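Peptidoglycan synthetase penicillin-binding protein 3 (Bifidobacterium adolescentis, PDB 4YE5) probably binds penicillin and, as a member of the transpeptidase family, is thought to cross-link peptidoglycan during cell-wall synthesis. Local coordinates at residues Ala108-Ser111 against Tyr116-Leu119; Gln175-Thr180 against Lys431-Thr436; Asn413-Ile418 against Ser507-Ala512. One frame throughout, in Å; residues are numbered along the deposited sequence.

Interaction 1: Ala108-Ser111 against Tyr116-Leu119; sequences AKLS and YVVL
Lys109 lies along the start of strand 117-123, its extended side chain passing Val117, Val118 and Leu119. The contact is a helix-loop-strand connection. Helix 103-109 ends here, a short loop follows, and the chain returns as strand 117-123, an outer strand of a three-stranded antiparallel sheet. Near its root, Lys109 CB meets Val117 CG2 at 4.2 Å. Further out, Lys109 CD rests 3.8 Å from Val118 O. The ammonium group ends the row, with Lys109 NZ 3.7 Å from Leu119 O; this is proximity rather than a hydrogen bond. NZ also has a long, weak ion pair with Glu105 of the same helix.

The backbone of Lys109 takes part too. Its carbonyl oxygen faces the forked end of Val117, lying 3.7 Å from Val117 CG1 and 3.8 Å from Val117 CG2. The first torsion of Val117 (71°) sets CG1 between its own backbone N and carbonyl carbon, and CG2 opposite the N. Both methyls thus face the helix end.

The two leucines form the buried, apolar part of the contact. Leu110 adds to it with one methyl. Its side chain crosses those of Val117 and Leu119 at about a right angle. Helix 87-99 lies against this layer, with Val91 touching Leu110 and Leu95 touching Leu119. Val118 points away and packs on strand 50-54. No hydrogen bond joins the two segments. Leu110 CD2 meets both strand residues: it is 4.1 Å from Val117 CG1 and 4.1 Å from Leu119 CD2.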
ATOM      1  N   ALA A 108     -44.860  -8.423  21.361  1.00 43.69           N
ATOM      2  CA  ALA A 108     -44.192  -8.843  22.589  1.00 43.49           C
ATOM      3  C   ALA A 108     -42.801  -8.220  22.711  1.00 39.24           C
ATOM      4  O   ALA A 108     -42.408  -7.750  23.781  1.00 44.95           O
ATOM      5  CB  ALA A 108     -44.108 -10.379  22.661  1.00 40.25           C
ATOM      6  N   LYS A 109     -42.045  -8.222  21.620  1.00 32.74           N
ATOM      7  CA  LYS A 109     -40.740  -7.578  21.643  1.00 34.90           C
ATOM      8  C   LYS A 109     -40.843  -6.080  21.952  1.00 33.21           C
ATOM      9  O   LYS A 109     -39.941  -5.496  22.575  1.00 34.99           O
ATOM     10  CB  LYS A 109     -39.999  -7.789  20.327  1.00 43.39           C
ATOM     11  CG  LYS A 109     -39.463  -9.187  20.137  1.00 50.21           C
ATOM     12  CD  LYS A 109     -38.776  -9.312  18.795  1.00 55.85           C
ATOM     13  CE  LYS A 109     -38.198 -10.701  18.603  1.00 61.75           C
ATOM     14  NZ  LYS A 109     -37.674 -10.866  17.225  1.00 64.82           N
ATOM     15  N   LEU A 110     -41.937  -5.456  21.523  1.00 27.68           N
ATOM     16  CA  LEU A 110     -42.085  -4.009  21.701  1.00 34.90           C
ATOM     17  C   LEU A 110     -42.752  -3.672  23.032  1.00 38.36           C
ATOM     18  O   LEU A 110     -42.920  -2.498  23.386  1.00 36.29           O
ATOM     19  CB  LEU A 110     -42.873  -3.410  20.529  1.00 29.59           C
ATOM     20  CG  LEU A 110     -42.107  -3.398  19.198  1.00 31.44           C
ATOM     21  CD1 LEU A 110     -43.043  -3.075  18.035  1.00 24.52           C
ATOM     22  CD2 LEU A 110     -40.947  -2.404  19.253  1.00 34.23           C
ATOM     23  N   SER A 111     -43.138  -4.713  23.760  1.00 35.90           N
ATOM     24  CA  SER A 111     -43.823  -4.548  25.035  1.00 36.22           C
ATOM     25  C   SER A 111     -42.866  -4.698  26.215  1.00 42.97           C
ATOM     26  O   SER A 111     -43.289  -4.634  27.368  1.00 49.63           O
ATOM     27  CB  SER A 111     -44.968  -5.547  25.159  1.00 29.11           C
ATOM     28  OG  SER A 111     -46.098  -5.126  24.410  1.00 30.70           O
ATOM     29  N   TYR A 116     -34.612  -0.019  23.419  1.00 34.90           N
ATOM     30  CA  TYR A 116     -33.883  -0.766  22.400  1.00 33.09           C
ATOM     31  C   TYR A 116     -34.293  -2.238  22.320  1.00 39.90           C
ATOM     32  O   TYR A 116     -34.372  -2.928  23.339  1.00 45.06           O
ATOM     33  CB  TYR A 116     -32.388  -0.668  22.680  1.00 32.27           C
ATOM     34  CG  TYR A 116     -31.523  -1.410  21.689  1.00 34.49           C
ATOM     35  CD1 TYR A 116     -31.195  -2.751  21.883  1.00 38.00           C
ATOM     36  CD2 TYR A 116     -31.025  -0.772  20.574  1.00 37.82           C
ATOM     37  CE1 TYR A 116     -30.400  -3.432  20.981  1.00 39.19           C
ATOM     38  CE2 TYR A 116     -30.220  -1.447  19.660  1.00 45.26           C
ATOM     39  CZ  TYR A 116     -29.919  -2.774  19.872  1.00 43.89           C
ATOM     40  OH  TYR A 116     -29.126  -3.441  18.969  1.00 47.67           O
ATOM     41  N   VAL A 117     -34.549  -2.712  21.103  1.00 37.12           N
ATOM     42  CA  VAL A 117     -34.810  -4.133  20.853  1.00 35.72           C
ATOM     43  C   VAL A 117     -34.556  -4.439  19.375  1.00 36.80           C
ATOM     44  O   VAL A 117     -34.948  -3.670  18.504  1.00 33.00           O
ATOM     45  CB  VAL A 117     -36.243  -4.580  21.308  1.00 35.64           C
ATOM     46  CG1 VAL A 117     -37.346  -4.008  20.406  1.00 32.94           C
ATOM     47  CG2 VAL A 117     -36.349  -6.100  21.354  1.00 36.48           C
ATOM     48  N   VAL A 118     -33.855  -5.532  19.090  1.00 36.28           N
ATOM     49  CA  VAL A 118     -33.685  -5.963  17.706  1.00 38.51           C
ATOM     50  C   VAL A 118     -34.977  -6.601  17.232  1.00 36.54           C
ATOM     51  O   VAL A 118     -35.528  -7.466  17.914  1.00 36.47           O
ATOM     52  CB  VAL A 118     -32.541  -6.985  17.537  1.00 33.56           C
ATOM     53  CG1 VAL A 118     -32.512  -7.498  16.100  1.00 35.20           C
ATOM     54  CG2 VAL A 118     -31.223  -6.358  17.902  1.00 32.55           C
ATOM     55  N   LEU A 119     -35.475  -6.168  16.078  1.00 34.44           N
ATOM     56  CA  LEU A 119     -36.709  -6.729  15.538  1.00 31.57           C
ATOM     57  C   LEU A 119     -36.395  -7.720  14.431  1.00 34.43           C
ATOM     58  O   LEU A 119     -37.065  -8.746  14.296  1.00 34.55           O
ATOM     59  CB  LEU A 119     -37.626  -5.631  15.002  1.00 31.67           C
ATOM     60  CG  LEU A 119     -38.101  -4.615  16.039  1.00 35.51           C
ATOM     61  CD1 LEU A 119     -38.843  -3.475  15.339  1.00 34.78           C
ATOM     62  CD2 LEU A 119     -38.981  -5.292  17.085  1.00 35.96           C
TER

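Interaction 2: Gln175-Thr180 against Lys431-Thr436; sequences QMENKT and KSITDT
This is a small apolar surface contact between a short helix and a strand of a mixed beta-sheet, made by parts of the chain about 250 residues apart. Helix 178-182 sits over strand 430-434, which pairs antiparallel with strand 214-217 on one side and strand 440-442 on the other. The helix is part of the dimerisation-domain family region and the strand of the transpeptidase family region, so the contact joins the two, but only lightly. It buries 98 Å² in all, and no hydrogen bond crosses it.

Thr180 and Ile433 carry nearly all of it. Their side chains reach toward each other, tip to tip. The threonine methyl does most of the touching: Thr180 CG2 is 3.7 Å from Ile433 CG2 and 3.8 Å from Ile433 CD1. That methyl is opposite the backbone N of Thr180, and the hydroxyl stands beside the N (chi1 -62°). The hydroxyl is also turned to the isoleucine, with Thr180 OG1 3.9 Å from Ile433 CD1. Val215 and Ser213 lie close by: Thr180 touches both, and its backbone is hydrogen-bonded to Ser213.

The strand is not regular here. Lys431 and Ser432 both face Thr216 in a classic beta bulge, just before Ile433. Beyond Ile433, Thr434 points away from the helix and packs on Val440.

Glu177 is the joint between helix 172-176 and helix 178-182. It ends the first and occupies the N-cap position of the second. Its side chain packs on Val215 and Ile430. It adds a marginal touch to the contact, Glu177 OE1 lying 4.4 Å from Ile433 CD1.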
ATOM      1  N   GLN A 175      -7.195   1.687   6.448  1.00 22.37           N
ATOM      2  CA  GLN A 175      -6.883   2.654   7.481  1.00 22.97           C
ATOM      3  C   GLN A 175      -6.373   3.950   6.863  1.00 28.43           C
ATOM      4  O   GLN A 175      -6.824   5.037   7.209  1.00 25.43           O
ATOM      5  CB  GLN A 175      -5.825   2.082   8.430  1.00 20.72           C
ATOM      6  CG  GLN A 175      -5.219   3.123   9.383  1.00 26.89           C
ATOM      7  CD  GLN A 175      -4.195   2.504  10.321  1.00 39.66           C
ATOM      8  OE1 GLN A 175      -4.138   1.285  10.469  1.00 46.64           O
ATOM      9  NE2 GLN A 175      -3.369   3.341  10.942  1.00 45.94           N
HETATM   10  N   MSE A 176      -5.425   3.837   5.940  1.00 26.79           N
HETATM   11  CA  MSE A 176      -4.844   5.035   5.337  1.00 23.37           C
HETATM   12  C   MSE A 176      -5.876   5.908   4.638  1.00 24.92           C
HETATM   13  O   MSE A 176      -5.806   7.129   4.697  1.00 26.32           O
HETATM   14  CB  MSE A 176      -3.791   4.646   4.308  1.00 20.27           C
HETATM   15  CG  MSE A 176      -3.106   5.836   3.717  1.00 30.26           C
HETATM   16 SE   MSE A 176      -1.664   5.210   2.581  0.43 39.72          SE
HETATM   17  CE  MSE A 176      -2.724   4.947   1.029  1.00 19.60           C
ATOM     18  N   GLU A 177      -6.810   5.272   3.940  1.00 22.53           N
ATOM     19  CA  GLU A 177      -7.818   5.995   3.168  1.00 23.21           C
ATOM     20  C   GLU A 177      -9.156   6.056   3.909  1.00 27.38           C
ATOM     21  O   GLU A 177     -10.194   6.282   3.297  1.00 24.25           O
ATOM     22  CB  GLU A 177      -8.016   5.304   1.821  1.00 22.50           C
ATOM     23  CG  GLU A 177      -6.767   5.408   0.928  1.00 23.31           C
ATOM     24  CD  GLU A 177      -6.414   6.842   0.684  1.00 31.44           C
ATOM     25  OE1 GLU A 177      -7.272   7.566   0.123  1.00 37.60           O
ATOM     26  OE2 GLU A 177      -5.312   7.260   1.106  1.00 35.33           O
ATOM     27  N   ASN A 178      -9.121   5.854   5.220  1.00 25.43           N
ATOM     28  CA  ASN A 178     -10.347   5.719   6.005  1.00 30.57           C
ATOM     29  C   ASN A 178     -11.261   6.934   5.904  1.00 30.50           C
ATOM     30  O   ASN A 178     -12.472   6.785   5.772  1.00 28.77           O
ATOM     31  CB  ASN A 178     -10.030   5.401   7.471  1.00 21.74           C
ATOM     32  CG  ASN A 178     -11.263   4.925   8.249  1.00 31.48           C
ATOM     33  OD1 ASN A 178     -11.916   3.949   7.873  1.00 28.45           O
ATOM     34  ND2 ASN A 178     -11.572   5.612   9.345  1.00 31.84           N
ATOM     35  N   LYS A 179     -10.681   8.127   5.959  1.00 27.96           N
ATOM     36  CA  LYS A 179     -11.476   9.351   5.930  1.00 35.91           C
ATOM     37  C   LYS A 179     -12.293   9.399   4.646  1.00 37.83           C
ATOM     38  O   LYS A 179     -13.520   9.535   4.685  1.00 28.98           O
ATOM     39  CB  LYS A 179     -10.589  10.592   6.059  1.00 33.17           C
ATOM     40  CG  LYS A 179     -11.372  11.901   6.298  1.00 38.11           C
ATOM     41  CD  LYS A 179     -10.414  13.015   6.738  1.00 43.31           C
ATOM     42  CE  LYS A 179     -11.023  14.406   6.592  1.00 51.41           C
ATOM     43  NZ  LYS A 179     -12.229  14.589   7.442  1.00 57.86           N
ATOM     44  N   THR A 180     -11.600   9.244   3.521  1.00 30.15           N
ATOM     45  CA  THR A 180     -12.217   9.197   2.201  1.00 30.77           C
ATOM     46  C   THR A 180     -13.258   8.086   2.088  1.00 32.24           C
ATOM     47  O   THR A 180     -14.376   8.322   1.617  1.00 31.40           O
ATOM     48  CB  THR A 180     -11.126   8.994   1.100  1.00 41.01           C
ATOM     49  OG1 THR A 180     -10.221  10.100   1.125  1.00 45.97           O
ATOM     50  CG2 THR A 180     -11.736   8.918  -0.273  1.00 44.26           C
ATOM     51  N   LYS A 431      -4.222   6.372  -6.904  1.00 21.84           N
ATOM     52  CA  LYS A 431      -4.306   6.975  -8.228  1.00 24.68           C
ATOM     53  C   LYS A 431      -5.432   8.017  -8.310  1.00 33.30           C
ATOM     54  O   LYS A 431      -5.233   9.128  -8.813  1.00 28.08           O
ATOM     55  CB  LYS A 431      -4.524   5.867  -9.259  1.00 23.27           C
ATOM     56  CG  LYS A 431      -4.941   6.286 -10.653  1.00 32.24           C
ATOM     57  CD  LYS A 431      -4.827   5.067 -11.565  1.00 29.35           C
ATOM     58  CE  LYS A 431      -5.388   5.319 -12.928  1.00 33.77           C
ATOM     59  NZ  LYS A 431      -5.289   4.099 -13.768  1.00 38.06           N
ATOM     60  N   SER A 432      -6.613   7.659  -7.818  1.00 23.45           N
ATOM     61  CA  SER A 432      -7.753   8.578  -7.880  1.00 27.79           C
ATOM     62  C   SER A 432      -8.813   8.324  -6.820  1.00 32.95           C
ATOM     63  O   SER A 432      -8.827   7.277  -6.163  1.00 27.38           O
ATOM     64  CB  SER A 432      -8.390   8.590  -9.276  1.00 31.44           C
ATOM     65  OG  SER A 432      -8.936   7.329  -9.614  1.00 36.75           O
ATOM     66  N   ILE A 433      -9.677   9.317  -6.637  1.00 29.95           N
ATOM     67  CA  ILE A 433     -10.814   9.197  -5.750  1.00 33.21           C
ATOM     68  C   ILE A 433     -12.062   9.570  -6.537  1.00 37.97           C
ATOM     69  O   ILE A 433     -12.063  10.584  -7.238  1.00 34.98           O
ATOM     70  CB  ILE A 433     -10.647  10.121  -4.526  1.00 36.71           C
ATOM     71  CG1 ILE A 433      -9.475   9.627  -3.665  1.00 33.22           C
ATOM     72  CG2 ILE A 433     -11.947  10.197  -3.710  1.00 32.73           C
ATOM     73  CD1 ILE A 433      -9.111  10.561  -2.539  1.00 38.18           C
ATOM     74  N   THR A 434     -13.102   8.735  -6.452  1.00 31.28           N
ATOM     75  CA  THR A 434     -14.360   8.982  -7.148  1.00 33.27           C
ATOM     76  C   THR A 434     -15.428   9.358  -6.128  1.00 34.84           C
ATOM     77  O   THR A 434     -15.751   8.552  -5.248  1.00 34.51           O
ATOM     78  CB  THR A 434     -14.848   7.729  -7.902  1.00 40.46           C
ATOM     79  OG1 THR A 434     -13.816   7.246  -8.759  1.00 34.42           O
ATOM     80  CG2 THR A 434     -16.079   8.047  -8.744  1.00 35.34           C
ATOM     81  N   ASP A 435     -15.960  10.575  -6.230  1.00 39.30           N
ATOM     82  CA  ASP A 435     -16.936  11.052  -5.250  1.00 45.29           C
ATOM     83  C   ASP A 435     -18.337  10.479  -5.484  1.00 40.64           C
ATOM     84  O   ASP A 435     -18.538   9.675  -6.391  1.00 39.72           O
ATOM     85  CB  ASP A 435     -16.940  12.587  -5.136  1.00 49.63           C
ATOM     86  CG  ASP A 435     -17.447  13.300  -6.401  1.00 51.00           C
ATOM     87  OD1 ASP A 435     -18.199  12.715  -7.207  1.00 45.72           O
ATOM     88  OD2 ASP A 435     -17.089  14.483  -6.577  1.00 54.49           O
ATOM     89  N   THR A 436     -19.293  10.891  -4.659  1.00 41.73           N
ATOM     90  CA  THR A 436     -20.652  10.346  -4.718  1.00 47.56           C
ATOM     91  C   THR A 436     -21.421  10.762  -5.978  1.00 51.81           C
ATOM     92  O   THR A 436     -22.404  10.121  -6.343  1.00 48.49           O
ATOM     93  CB  THR A 436     -21.485  10.749  -3.483  1.00 48.00           C
ATOM     94  OG1 THR A 436     -21.456  12.172  -3.343  1.00 48.34           O
ATOM     95  CG2 THR A 436     -20.919  10.117  -2.227  1.00 45.88           C
TER

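Interaction 3: Asn413-Ile418 against Ser507-Ala512; sequences NAISVI and STIIPA
Ile415, Ile509 and Ser507 bury the most surface where helix 408-419 packs on strand 501-510. This is helix-on-sheet packing in the transpeptidase domain, which has the fold of the serine beta-lactamase clan; its five-stranded antiparallel sheet includes strand 501-510. Over the short segments the helix and strand axes run 35° apart and come within 9.0 Å.

Ile415 lies over both strand residues. With CG1 beside the backbone N (chi1 -67°), Ile415 CG2 is anti to that N and reaches 3.8 Å from Ile509 CG1. The two isoleucine side chains cross obliquely. Val518 of the next strand touches Ile415, Ser507 and Ile509, which widens the apolar patch.

Ser507 presents its hydroxyl to carbon atoms. Ser507 OG is 3.7 Å from Ile415 CG2 and equally far from Ile415 CG1. This buried oxygen is satisfied by a hydrogen bond with Thr520 OG1. The backbone of Ser507 pairs with Lys486, on the strand bearing a possible K(T/S)G-type motif.

One helical turn on, Ile418 touches the same isoleucine but packs also on helices 290-299 and 455-470. Its share is looser, with Ile418 CB 4.3 Å from Ile509 CD1.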
ATOM      1  N   ASN A 413      12.815   3.623  -5.205  1.00 16.75           N
ATOM      2  CA  ASN A 413      12.760   5.005  -5.648  1.00 14.76           C
ATOM      3  C   ASN A 413      14.153   5.584  -5.948  1.00 17.45           C
ATOM      4  O   ASN A 413      14.313   6.346  -6.896  1.00 18.59           O
ATOM      5  CB  ASN A 413      12.032   5.911  -4.644  1.00 13.44           C
ATOM      6  CG  ASN A 413      11.281   7.045  -5.333  1.00 20.08           C
ATOM      7  OD1 ASN A 413      10.865   6.907  -6.491  1.00 13.84           O
ATOM      8  ND2 ASN A 413      11.099   8.168  -4.632  1.00 18.97           N
ATOM      9  N   ALA A 414      15.144   5.222  -5.144  1.00 15.67           N
ATOM     10  CA  ALA A 414      16.518   5.702  -5.373  1.00 17.66           C
ATOM     11  C   ALA A 414      17.050   5.181  -6.708  1.00 15.52           C
ATOM     12  O   ALA A 414      17.641   5.916  -7.495  1.00 18.33           O
ATOM     13  CB  ALA A 414      17.440   5.261  -4.220  1.00 13.87           C
ATOM     14  N   ILE A 415      16.840   3.898  -6.969  1.00 14.16           N
ATOM     15  CA  ILE A 415      17.218   3.336  -8.261  1.00 15.32           C
ATOM     16  C   ILE A 415      16.440   3.961  -9.428  1.00 17.71           C
ATOM     17  O   ILE A 415      16.988   4.155 -10.524  1.00 13.95           O
ATOM     18  CB  ILE A 415      17.053   1.807  -8.252  1.00 16.98           C
ATOM     19  CG1 ILE A 415      18.075   1.195  -7.278  1.00 17.74           C
ATOM     20  CG2 ILE A 415      17.200   1.222  -9.667  1.00 13.66           C
ATOM     21  CD1 ILE A 415      19.545   1.478  -7.665  1.00 16.68           C
ATOM     22  N   SER A 416      15.175   4.296  -9.199  0.57 17.01           N
ATOM     23  CA  SER A 416      14.371   4.928 -10.243  0.57 16.01           C
ATOM     24  C   SER A 416      15.018   6.230 -10.714  0.57 17.03           C
ATOM     25  O   SER A 416      14.867   6.625 -11.878  0.57 15.95           O
ATOM     26  CB  SER A 416      12.953   5.234  -9.746  0.57 15.23           C
ATOM     27  OG  SER A 416      12.927   6.490  -9.095  0.57 14.82           O
ATOM     28  N   VAL A 417      15.746   6.890  -9.817  1.00 19.39           N
ATOM     29  CA  VAL A 417      16.402   8.165 -10.172  1.00 17.93           C
ATOM     30  C   VAL A 417      17.333   7.976 -11.373  1.00 22.84           C
ATOM     31  O   VAL A 417      17.373   8.814 -12.285  1.00 20.09           O
ATOM     32  CB  VAL A 417      17.239   8.747  -8.999  1.00 22.41           C
ATOM     33  CG1 VAL A 417      18.134   9.896  -9.481  1.00 17.78           C
ATOM     34  CG2 VAL A 417      16.337   9.203  -7.887  1.00 19.00           C
ATOM     35  N   ILE A 418      18.082   6.874 -11.372  1.00 17.47           N
ATOM     36  CA  ILE A 418      18.974   6.567 -12.496  1.00 15.52           C
ATOM     37  C   ILE A 418      18.193   6.241 -13.781  1.00 20.01           C
ATOM     38  O   ILE A 418      18.644   6.507 -14.899  1.00 20.29           O
ATOM     39  CB  ILE A 418      19.892   5.345 -12.180  1.00 17.78           C
ATOM     40  CG1 ILE A 418      20.575   5.492 -10.812  1.00 21.43           C
ATOM     41  CG2 ILE A 418      20.890   5.111 -13.287  1.00 21.41           C
ATOM     42  CD1 ILE A 418      21.313   6.808 -10.606  1.00 20.08           C
ATOM     43  N   SER A 507      17.960  -5.097  -7.768  1.00 12.18           N
ATOM     44  CA  SER A 507      17.064  -4.112  -8.319  1.00 13.43           C
ATOM     45  C   SER A 507      17.426  -3.902  -9.784  1.00 17.21           C
ATOM     46  O   SER A 507      18.587  -3.662 -10.128  1.00 17.04           O
ATOM     47  CB  SER A 507      17.136  -2.814  -7.515  1.00 17.29           C
ATOM     48  OG  SER A 507      16.156  -1.895  -7.970  1.00 21.24           O
ATOM     49  N   THR A 508      16.410  -3.998 -10.635  1.00 16.40           N
ATOM     50  CA  THR A 508      16.592  -3.996 -12.066  1.00 13.34           C
ATOM     51  C   THR A 508      15.775  -2.894 -12.743  1.00 12.56           C
ATOM     52  O   THR A 508      14.597  -2.686 -12.418  1.00 15.11           O
ATOM     53  CB  THR A 508      16.100  -5.330 -12.666  1.00 24.31           C
ATOM     54  OG1 THR A 508      16.820  -6.413 -12.060  1.00 28.48           O
ATOM     55  CG2 THR A 508      16.363  -5.334 -14.176  1.00 23.13           C
ATOM     56  N   ILE A 509      16.402  -2.212 -13.692  1.00 13.87           N
ATOM     57  CA  ILE A 509      15.723  -1.239 -14.548  1.00 15.92           C
ATOM     58  C   ILE A 509      15.559  -1.918 -15.893  1.00 20.77           C
ATOM     59  O   ILE A 509      16.525  -2.440 -16.437  1.00 17.85           O
ATOM     60  CB  ILE A 509      16.596   0.019 -14.757  1.00 12.64           C
ATOM     61  CG1 ILE A 509      16.807   0.737 -13.420  1.00 16.19           C
ATOM     62  CG2 ILE A 509      15.962   0.926 -15.797  1.00 14.64           C
ATOM     63  CD1 ILE A 509      18.012   1.728 -13.411  1.00 12.79           C
ATOM     64  N   ILE A 510      14.344  -1.934 -16.431  1.00 13.32           N
ATOM     65  CA  ILE A 510      14.112  -2.679 -17.659  1.00 16.19           C
ATOM     66  C   ILE A 510      13.047  -1.993 -18.550  1.00 16.01           C
ATOM     67  O   ILE A 510      12.091  -1.416 -18.038  1.00 20.35           O
ATOM     68  CB  ILE A 510      13.713  -4.145 -17.307  1.00 18.98           C
ATOM     69  CG1 ILE A 510      13.709  -5.031 -18.559  1.00 20.81           C
ATOM     70  CG2 ILE A 510      12.340  -4.198 -16.603  1.00 18.84           C
ATOM     71  CD1 ILE A 510      13.337  -6.476 -18.275  1.00 16.00           C
ATOM     72  N   PRO A 511      13.263  -1.959 -19.884  1.00 18.77           N
ATOM     73  CA  PRO A 511      14.538  -2.275 -20.555  1.00 19.55           C
ATOM     74  C   PRO A 511      15.533  -1.135 -20.384  1.00 26.99           C
ATOM     75  O   PRO A 511      15.109   0.026 -20.317  1.00 22.45           O
ATOM     76  CB  PRO A 511      14.153  -2.439 -22.027  1.00 17.18           C
ATOM     77  CG  PRO A 511      12.797  -1.735 -22.193  1.00 21.36           C
ATOM     78  CD  PRO A 511      12.162  -1.663 -20.825  1.00 18.35           C
ATOM     79  N   ALA A 512      16.827  -1.454 -20.315  1.00 21.43           N
ATOM     80  CA  ALA A 512      17.849  -0.430 -20.080  1.00 23.93           C
ATOM     81  C   ALA A 512      17.849   0.691 -21.128  1.00 28.09           C
ATOM     82  O   ALA A 512      18.188   1.836 -20.821  1.00 23.88           O
ATOM     83  CB  ALA A 512      19.250  -1.067 -19.997  1.00 22.14           C
TER

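How the interactions relate
The three contacts are separate sites spread along an elongated chain. Interaction 1 lies far out, its centre about 44 Å from the centre of the chain and about 64 Å from that of interaction 3, on the opposite side of the chain's centre. Interaction 2 lies between them: its centre is about 38 Å from that of interaction 1 and about 30 Å from that of interaction 3. The nearest atoms of interactions 2 and 3 are about 15 Å apart. Along the chain these two interleave: 175-180, 413-418, 431-436, then 507-512. Interaction 3 lies beside the probable active site: Ile415 is near, without touching, the residues of a possible SxxK motif (Ser287, Lys290, with Lys486).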